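DNA helicase RecQ (Deinococcus radiodurans, PDB 4Q48) probably couples ATP hydrolysis to 3'-5' translocation and duplex DNA unwinding, through a catalytic core of two helicase domains with zinc-binding and RQC parts. Local coordinates at residues K302-P314 / R326-Y340. Numbering follows the deposited sequence.
Sequences KPNVRFVAHLDLP and RAGRDGLPSTAWMVY
Val305 O accepts the backbone N-H of Gly328 (N to O 2.9 Å), and Ser334 OG lies 3.0 Å from the same Val305 O. Next to it Arg306, its CB pointing away, bends at chi2 and chi3 to bring the guanidinium back to the 328-334 loop. There it makes a salt bridge with Asp330, whose carboxylate sits at the guanidinium edge; the modelled approach is too close for its fine geometry to be trusted. Asp330 OD1 also accepts from Leu332 N, an Asx turn in the loop that leads into strand 334-340. From there the strands run parallel: Thr335 N binds Arg306 O, and Thr335 O, Val308 O, Trp337 O and His310 O carry the pairing on to Val339 N. Met338, with CG anti to the backbone N (chi1 169°), lays CG 3.5 Å from His310 CB, and its SD also meets Pro314 CD at 3.7 Å. On the other face, Leu311 CD2 reaches the edge of the Trp337 ring, 4.0 Å from CZ3. Beyond the last bridge, Leu313 CD2 packs 3.8 Å from Tyr340 CB and 4.1 Å from Met338 SD. With Leu313 cut back to alanine, both would probably lose that methyl. Helix 317-324 links the strands in this beta-alpha-beta crossover of the second RecA-like domain, and His310 NE2 hydrogen-bonds to its Glu323 OE1. Backbone bonds run throughout, but the loop end likely depends on the Arg306-Asp330 charge pair, the far end on apolar fit.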
ATOM      1  N   LYS A 302      -0.813  -8.830 -18.792  1.00 49.09           N
ATOM      2  CA  LYS A 302      -1.545  -9.845 -19.532  1.00 45.95           C
ATOM      3  C   LYS A 302      -2.922  -9.889 -18.895  1.00 42.45           C
ATOM      4  O   LYS A 302      -3.024  -9.891 -17.677  1.00 45.09           O
ATOM      5  CB  LYS A 302      -0.863 -11.214 -19.462  1.00 44.84           C
ATOM      6  CG  LYS A 302      -1.411 -12.221 -20.443  1.00 46.61           C
ATOM      7  CD  LYS A 302      -0.612 -13.504 -20.463  1.00 44.49           C
ATOM      8  CE  LYS A 302      -1.443 -14.635 -21.080  1.00 44.78           C
ATOM      9  NZ  LYS A 302      -1.703 -14.497 -22.550  1.00 45.62           N
ATOM     10  N   PRO A 303      -3.988  -9.942 -19.702  1.00 42.82           N
ATOM     11  CA  PRO A 303      -5.299  -9.856 -19.064  1.00 43.47           C
ATOM     12  C   PRO A 303      -5.730 -11.208 -18.541  1.00 45.98           C
ATOM     13  O   PRO A 303      -6.645 -11.319 -17.733  1.00 50.96           O
ATOM     14  CB  PRO A 303      -6.216  -9.397 -20.207  1.00 42.73           C
ATOM     15  CG  PRO A 303      -5.336  -9.330 -21.462  1.00 41.23           C
ATOM     16  CD  PRO A 303      -4.114 -10.108 -21.156  1.00 46.55           C
ATOM     17  N   ASN A 304      -4.952 -12.202 -18.923  1.00 44.77           N
ATOM     18  CA  ASN A 304      -5.344 -13.587 -19.045  1.00 40.77           C
ATOM     19  C   ASN A 304      -4.686 -14.457 -17.931  1.00 43.39           C
ATOM     20  O   ASN A 304      -4.643 -15.694 -18.018  1.00 45.65           O
ATOM     21  CB  ASN A 304      -4.901 -13.997 -20.469  1.00 40.82           C
ATOM     22  CG  ASN A 304      -5.491 -15.293 -20.951  1.00 40.56           C
ATOM     23  OD1 ASN A 304      -6.612 -15.655 -20.622  1.00 43.79           O
ATOM     24  ND2 ASN A 304      -4.723 -16.007 -21.749  1.00 46.11           N
ATOM     25  N   VAL A 305      -4.133 -13.802 -16.907  1.00 37.88           N
ATOM     26  CA  VAL A 305      -3.242 -14.459 -15.939  1.00 36.53           C
ATOM     27  C   VAL A 305      -3.966 -15.206 -14.808  1.00 35.41           C
ATOM     28  O   VAL A 305      -4.623 -14.614 -13.948  1.00 30.14           O
ATOM     29  CB  VAL A 305      -2.261 -13.438 -15.293  1.00 37.66           C
ATOM     30  CG1 VAL A 305      -1.493 -14.074 -14.169  1.00 34.62           C
ATOM     31  CG2 VAL A 305      -1.302 -12.864 -16.330  1.00 37.55           C
ATOM     32  N   ARG A 306      -3.762 -16.516 -14.774  1.00 35.28           N
ATOM     33  CA  ARG A 306      -4.561 -17.401 -13.945  1.00 35.99           C
ATOM     34  C   ARG A 306      -4.000 -17.643 -12.543  1.00 37.16           C
ATOM     35  O   ARG A 306      -4.748 -18.009 -11.641  1.00 36.78           O
ATOM     36  CB  ARG A 306      -4.732 -18.736 -14.671  1.00 39.41           C
ATOM     37  CG  ARG A 306      -5.954 -18.754 -15.521  1.00 36.48           C
ATOM     38  CD  ARG A 306      -7.120 -18.230 -14.735  1.00 37.55           C
ATOM     39  NE  ARG A 306      -8.040 -17.540 -15.605  1.00 41.99           N
ATOM     40  CZ  ARG A 306      -8.157 -16.223 -15.677  1.00 40.74           C
ATOM     41  NH1 ARG A 306      -7.495 -15.447 -14.859  1.00 40.60           N
ATOM     42  NH2 ARG A 306      -9.009 -15.685 -16.523  1.00 51.52           N
ATOM     43  N   PHE A 307      -2.695 -17.467 -12.355  1.00 34.67           N
ATOM     44  CA  PHE A 307      -2.135 -17.538 -11.015  1.00 32.18           C
ATOM     45  C   PHE A 307      -0.864 -16.709 -10.822  1.00 41.01           C
ATOM     46  O   PHE A 307      -0.124 -16.416 -11.783  1.00 38.18           O
ATOM     47  CB  PHE A 307      -1.856 -18.990 -10.632  1.00 35.03           C
ATOM     48  CG  PHE A 307      -0.696 -19.638 -11.374  1.00 37.06           C
ATOM     49  CD1 PHE A 307      -0.911 -20.360 -12.540  1.00 38.32           C
ATOM     50  CD2 PHE A 307       0.587 -19.602 -10.853  1.00 36.40           C
ATOM     51  CE1 PHE A 307       0.128 -20.989 -13.184  1.00 38.25           C
ATOM     52  CE2 PHE A 307       1.639 -20.239 -11.504  1.00 39.22           C
ATOM     53  CZ  PHE A 307       1.402 -20.931 -12.670  1.00 40.05           C
ATOM     54  N   VAL A 308      -0.639 -16.309  -9.572  1.00 36.04           N
ATOM     55  CA  VAL A 308       0.650 -15.786  -9.170  1.00 33.61           C
ATOM     56  C   VAL A 308       1.172 -16.584  -7.994  1.00 33.28           C
ATOM     57  O   VAL A 308       0.543 -16.643  -6.931  1.00 34.06           O
ATOM     58  CB  VAL A 308       0.601 -14.308  -8.821  1.00 32.63           C
ATOM     59  CG1 VAL A 308       1.847 -13.927  -8.074  1.00 34.15           C
ATOM     60  CG2 VAL A 308       0.533 -13.500 -10.091  1.00 34.74           C
ATOM     61  N   ALA A 309       2.347 -17.173  -8.197  1.00 34.44           N
ATOM     62  CA  ALA A 309       3.005 -17.994  -7.201  1.00 33.67           C
ATOM     63  C   ALA A 309       4.172 -17.270  -6.557  1.00 37.30           C
ATOM     64  O   ALA A 309       5.037 -16.740  -7.251  1.00 39.07           O
ATOM     65  CB  ALA A 309       3.489 -19.292  -7.833  1.00 32.70           C
ATOM     66  N   HIS A 310       4.231 -17.300  -5.225  1.00 38.20           N
ATOM     67  CA  HIS A 310       5.397 -16.775  -4.529  1.00 36.49           C
ATOM     68  C   HIS A 310       6.167 -17.920  -3.880  1.00 42.05           C
ATOM     69  O   HIS A 310       5.637 -18.624  -3.019  1.00 40.41           O
ATOM     70  CB  HIS A 310       4.982 -15.729  -3.496  1.00 33.48           C
ATOM     71  CG  HIS A 310       4.753 -14.367  -4.080  1.00 34.06           C
ATOM     72  ND1 HIS A 310       3.505 -13.918  -4.467  1.00 32.87           N
ATOM     73  CD2 HIS A 310       5.618 -13.358  -4.350  1.00 29.87           C
ATOM     74  CE1 HIS A 310       3.616 -12.689  -4.942  1.00 33.12           C
ATOM     75  NE2 HIS A 310       4.885 -12.326  -4.877  1.00 31.23           N
ATOM     76  N   LEU A 311       7.418 -18.106  -4.295  1.00 42.08           N
ATOM     77  CA  LEU A 311       8.206 -19.223  -3.797  1.00 40.33           C
ATOM     78  C   LEU A 311       9.180 -18.708  -2.746  1.00 47.41           C
ATOM     79  O   LEU A 311       9.953 -19.469  -2.147  1.00 48.33           O
ATOM     80  CB  LEU A 311       8.944 -19.890  -4.951  1.00 36.92           C
ATOM     81  CG  LEU A 311       8.086 -20.899  -5.711  1.00 39.68           C
ATOM     82  CD1 LEU A 311       8.812 -21.418  -6.945  1.00 43.63           C
ATOM     83  CD2 LEU A 311       7.653 -22.037  -4.826  1.00 39.64           C
ATOM     84  N   ASP A 312       9.116 -17.400  -2.522  1.00 41.45           N
ATOM     85  CA  ASP A 312       9.854 -16.739  -1.459  1.00 47.12           C
ATOM     86  C   ASP A 312       9.003 -15.586  -0.951  1.00 48.10           C
ATOM     87  O   ASP A 312       8.038 -15.173  -1.608  1.00 41.33           O
ATOM     88  CB  ASP A 312      11.222 -16.195  -1.923  1.00 48.58           C
ATOM     89  CG  ASP A 312      12.145 -17.264  -2.458  1.00 51.91           C
ATOM     90  OD1 ASP A 312      12.479 -18.211  -1.710  1.00 52.57           O
ATOM     91  OD2 ASP A 312      12.565 -17.130  -3.629  1.00 59.99           O
ATOM     92  N   LEU A 313       9.351 -15.076   0.225  1.00 43.69           N
ATOM     93  CA  LEU A 313       8.666 -13.920   0.764  1.00 38.64           C
ATOM     94  C   LEU A 313       8.925 -12.704  -0.098  1.00 43.05           C
ATOM     95  O   LEU A 313      10.069 -12.441  -0.486  1.00 44.54           O
ATOM     96  CB  LEU A 313       9.107 -13.654   2.187  1.00 43.23           C
ATOM     97  CG  LEU A 313       8.434 -14.508   3.244  1.00 43.21           C
ATOM     98  CD1 LEU A 313       8.986 -14.100   4.609  1.00 43.23           C
ATOM     99  CD2 LEU A 313       6.929 -14.333   3.166  1.00 35.35           C
ATOM    100  N   PRO A 314       7.867 -11.942  -0.388  1.00 42.50           N
ATOM    101  CA  PRO A 314       8.045 -10.661  -1.065  1.00 42.45           C
ATOM    102  C   PRO A 314       8.761  -9.693  -0.130  1.00 40.00           C
ATOM    103  O   PRO A 314       8.940 -10.039   1.033  1.00 43.40           O
ATOM    104  CB  PRO A 314       6.619 -10.205  -1.337  1.00 36.49           C
ATOM    105  CG  PRO A 314       5.740 -11.323  -0.915  1.00 33.07           C
ATOM    106  CD  PRO A 314       6.477 -12.147   0.035  1.00 36.58           C
ATOM    107  N   ARG A 326      -1.352  -8.747 -10.384  1.00 34.54           N
ATOM    108  CA  ARG A 326      -1.206  -8.891 -11.828  1.00 35.02           C
ATOM    109  C   ARG A 326      -2.032 -10.029 -12.345  1.00 39.18           C
ATOM    110  O   ARG A 326      -2.073 -10.291 -13.549  1.00 50.19           O
ATOM    111  CB  ARG A 326       0.250  -9.115 -12.218  1.00 30.55           C
ATOM    112  CG  ARG A 326       1.140  -7.956 -11.936  1.00 34.38           C
ATOM    113  CD  ARG A 326       2.350  -8.004 -12.790  1.00 43.37           C
ATOM    114  NE  ARG A 326       2.969  -6.694 -12.920  1.00 48.82           N
ATOM    115  CZ  ARG A 326       3.916  -6.253 -12.107  1.00 57.00           C
ATOM    116  NH1 ARG A 326       4.325  -7.028 -11.106  1.00 53.78           N
ATOM    117  NH2 ARG A 326       4.455  -5.051 -12.293  1.00 62.72           N
ATOM    118  N   ALA A 327      -2.734 -10.676 -11.436  1.00 36.91           N
ATOM    119  CA  ALA A 327      -3.518 -11.831 -11.776  1.00 35.65           C
ATOM    120  C   ALA A 327      -4.940 -11.404 -12.013  1.00 34.07           C
ATOM    121  O   ALA A 327      -5.337 -10.348 -11.561  1.00 34.77           O
ATOM    122  CB  ALA A 327      -3.441 -12.865 -10.675  1.00 37.66           C
ATOM    123  N   GLY A 328      -5.661 -12.190 -12.806  1.00 33.55           N
ATOM    124  CA  GLY A 328      -7.082 -12.041 -12.978  1.00 31.92           C
ATOM    125  C   GLY A 328      -7.548 -10.684 -13.444  1.00 35.50           C
ATOM    126  O   GLY A 328      -8.571 -10.193 -12.984  1.00 37.77           O
ATOM    127  N   ARG A 329      -6.835 -10.090 -14.388  1.00 37.68           N
ATOM    128  CA  ARG A 329      -7.195  -8.755 -14.837  1.00 42.42           C
ATOM    129  C   ARG A 329      -8.308  -8.868 -15.862  1.00 43.87           C
ATOM    130  O   ARG A 329      -8.732  -7.872 -16.444  1.00 42.64           O
ATOM    131  CB  ARG A 329      -5.982  -7.998 -15.389  1.00 45.50           C
ATOM    132  CG  ARG A 329      -4.995  -7.629 -14.295  1.00 39.72           C
ATOM    133  CD  ARG A 329      -5.279  -6.300 -13.630  1.00 43.00           C
ATOM    134  NE  ARG A 329      -4.162  -5.942 -12.751  1.00 48.73           N
ATOM    135  CZ  ARG A 329      -3.936  -4.731 -12.252  1.00 46.00           C
ATOM    136  NH1 ARG A 329      -4.730  -3.721 -12.578  1.00 44.03           N
ATOM    137  NH2 ARG A 329      -2.888  -4.528 -11.454  1.00 51.63           N
ATOM    138  N   ASP A 330      -8.762 -10.095 -16.098  1.00 42.59           N
ATOM    139  CA  ASP A 330      -9.924 -10.301 -16.956  1.00 42.62           C
ATOM    140  C   ASP A 330     -11.192 -10.567 -16.132  1.00 41.64           C
ATOM    141  O   ASP A 330     -12.222 -10.955 -16.680  1.00 37.67           O
ATOM    142  CB  ASP A 330      -9.677 -11.456 -17.911  1.00 36.42           C
ATOM    143  CG  ASP A 330      -9.397 -12.782 -17.178  1.00 44.33           C
ATOM    144  OD1 ASP A 330      -9.328 -12.804 -15.912  1.00 37.89           O
ATOM    145  OD2 ASP A 330      -9.242 -13.804 -17.889  1.00 39.03           O
ATOM    146  N   GLY A 331     -11.117 -10.283 -14.832  1.00 41.61           N
ATOM    147  CA  GLY A 331     -12.233 -10.465 -13.916  1.00 42.21           C
ATOM    148  C   GLY A 331     -12.570 -11.901 -13.538  1.00 44.90           C
ATOM    149  O   GLY A 331     -13.415 -12.132 -12.663  1.00 42.95           O
ATOM    150  N   LEU A 332     -11.898 -12.865 -14.169  1.00 35.68           N
ATOM    151  CA  LEU A 332     -12.173 -14.280 -13.929  1.00 37.23           C
ATOM    152  C   LEU A 332     -11.361 -14.851 -12.734  1.00 37.18           C
ATOM    153  O   LEU A 332     -10.420 -14.199 -12.257  1.00 32.79           O
ATOM    154  CB  LEU A 332     -11.898 -15.047 -15.220  1.00 41.74           C
ATOM    155  CG  LEU A 332     -12.787 -14.657 -16.403  1.00 37.07           C
ATOM    156  CD1 LEU A 332     -12.195 -15.193 -17.657  1.00 32.92           C
ATOM    157  CD2 LEU A 332     -14.165 -15.241 -16.194  1.00 32.31           C
ATOM    158  N   PRO A 333     -11.756 -16.041 -12.210  1.00 33.67           N
ATOM    159  CA  PRO A 333     -11.071 -16.582 -11.025  1.00 31.53           C
ATOM    160  C   PRO A 333      -9.569 -16.779 -11.223  1.00 35.04           C
ATOM    161  O   PRO A 333      -9.141 -17.308 -12.253  1.00 42.80           O
ATOM    162  CB  PRO A 333     -11.749 -17.939 -10.811  1.00 26.87           C
ATOM    163  CG  PRO A 333     -13.100 -17.782 -11.382  1.00 27.65           C
ATOM    164  CD  PRO A 333     -12.895 -16.893 -12.600  1.00 36.13           C
ATOM    165  N   SER A 334      -8.779 -16.355 -10.250  1.00 30.64           N
ATOM    166  CA  SER A 334      -7.361 -16.596 -10.286  1.00 31.04           C
ATOM    167  C   SER A 334      -6.911 -16.839  -8.866  1.00 31.46           C
ATOM    168  O   SER A 334      -7.604 -16.450  -7.928  1.00 34.08           O
ATOM    169  CB  SER A 334      -6.619 -15.426 -10.916  1.00 35.74           C
ATOM    170  OG  SER A 334      -7.018 -15.276 -12.260  1.00 37.90           O
ATOM    171  N   THR A 335      -5.778 -17.517  -8.712  1.00 31.21           N
ATOM    172  CA  THR A 335      -5.254 -17.871  -7.401  1.00 29.01           C
ATOM    173  C   THR A 335      -3.943 -17.164  -7.127  1.00 30.88           C
ATOM    174  O   THR A 335      -3.064 -17.124  -7.984  1.00 28.78           O
ATOM    175  CB  THR A 335      -4.961 -19.373  -7.263  1.00 35.11           C
ATOM    176  OG1 THR A 335      -6.022 -20.175  -7.815  1.00 37.96           O
ATOM    177  CG2 THR A 335      -4.663 -19.711  -5.795  1.00 30.26           C
ATOM    178  N   ALA A 336      -3.798 -16.608  -5.936  1.00 33.11           N
ATOM    179  CA  ALA A 336      -2.489 -16.184  -5.495  1.00 26.89           C
ATOM    180  C   ALA A 336      -2.073 -17.199  -4.469  1.00 29.54           C
ATOM    181  O   ALA A 336      -2.786 -17.409  -3.489  1.00 28.82           O
ATOM    182  CB  ALA A 336      -2.513 -14.791  -4.939  1.00 31.31           C
ATOM    183  N   TRP A 337      -0.950 -17.864  -4.744  1.00 30.96           N
ATOM    184  CA  TRP A 337      -0.462 -19.025  -3.999  1.00 25.73           C
ATOM    185  C   TRP A 337       0.960 -18.750  -3.530  1.00 31.43           C
ATOM    186  O   TRP A 337       1.838 -18.446  -4.354  1.00 29.81           O
ATOM    187  CB  TRP A 337      -0.508 -20.224  -4.914  1.00 28.87           C
ATOM    188  CG  TRP A 337      -0.063 -21.564  -4.417  1.00 28.94           C
ATOM    189  CD1 TRP A 337      -0.868 -22.594  -4.029  1.00 29.94           C
ATOM    190  CD2 TRP A 337       1.286 -22.068  -4.378  1.00 29.14           C
ATOM    191  NE1 TRP A 337      -0.105 -23.704  -3.720  1.00 36.88           N
ATOM    192  CE2 TRP A 337       1.219 -23.407  -3.924  1.00 33.09           C
ATOM    193  CE3 TRP A 337       2.539 -21.519  -4.678  1.00 28.03           C
ATOM    194  CZ2 TRP A 337       2.361 -24.203  -3.747  1.00 25.57           C
ATOM    195  CZ3 TRP A 337       3.676 -22.309  -4.485  1.00 29.83           C
ATOM    196  CH2 TRP A 337       3.570 -23.642  -4.039  1.00 29.00           C
ATOM    197  N   MET A 338       1.193 -18.804  -2.218  1.00 31.18           N
ATOM    198  CA  MET A 338       2.529 -18.538  -1.669  1.00 30.15           C
ATOM    199  C   MET A 338       2.915 -19.505  -0.542  1.00 33.22           C
ATOM    200  O   MET A 338       2.134 -19.814   0.378  1.00 28.13           O
ATOM    201  CB  MET A 338       2.653 -17.096  -1.165  1.00 30.23           C
ATOM    202  CG  MET A 338       3.925 -16.823  -0.334  1.00 31.42           C
ATOM    203  SD  MET A 338       4.217 -15.091   0.138  1.00 43.96           S
ATOM    204  CE  MET A 338       2.970 -14.820   1.379  1.00 33.23           C
ATOM    205  N   VAL A 339       4.153 -19.965  -0.626  1.00 33.75           N
ATOM    206  CA  VAL A 339       4.725 -20.761   0.434  1.00 36.89           C
ATOM    207  C   VAL A 339       5.979 -20.069   0.927  1.00 36.30           C
ATOM    208  O   VAL A 339       6.726 -19.454   0.171  1.00 35.81           O
ATOM    209  CB  VAL A 339       5.066 -22.208  -0.013  1.00 33.60           C
ATOM    210  CG1 VAL A 339       3.804 -23.084  -0.092  1.00 27.77           C
ATOM    211  CG2 VAL A 339       5.894 -22.203  -1.309  1.00 25.48           C
ATOM    212  N   TYR A 340       6.184 -20.161   2.224  1.00 38.40           N
ATOM    213  CA  TYR A 340       7.351 -19.593   2.832  1.00 38.17           C
ATOM    214  C   TYR A 340       7.639 -20.501   4.014  1.00 40.63           C
ATOM    215  O   TYR A 340       6.741 -21.201   4.514  1.00 39.26           O
ATOM    216  CB  TYR A 340       7.100 -18.135   3.252  1.00 39.11           C
ATOM    217  CG  TYR A 340       6.355 -17.998   4.560  1.00 33.38           C
ATOM    218  CD1 TYR A 340       5.006 -18.293   4.653  1.00 28.73           C
ATOM    219  CD2 TYR A 340       7.014 -17.562   5.706  1.00 34.34           C
ATOM    220  CE1 TYR A 340       4.348 -18.171   5.859  1.00 31.39           C
ATOM    221  CE2 TYR A 340       6.365 -17.436   6.900  1.00 26.19           C
ATOM    222  CZ  TYR A 340       5.050 -17.748   6.973  1.00 26.15           C
ATOM    223  OH  TYR A 340       4.430 -17.626   8.175  1.00 37.95           O
TER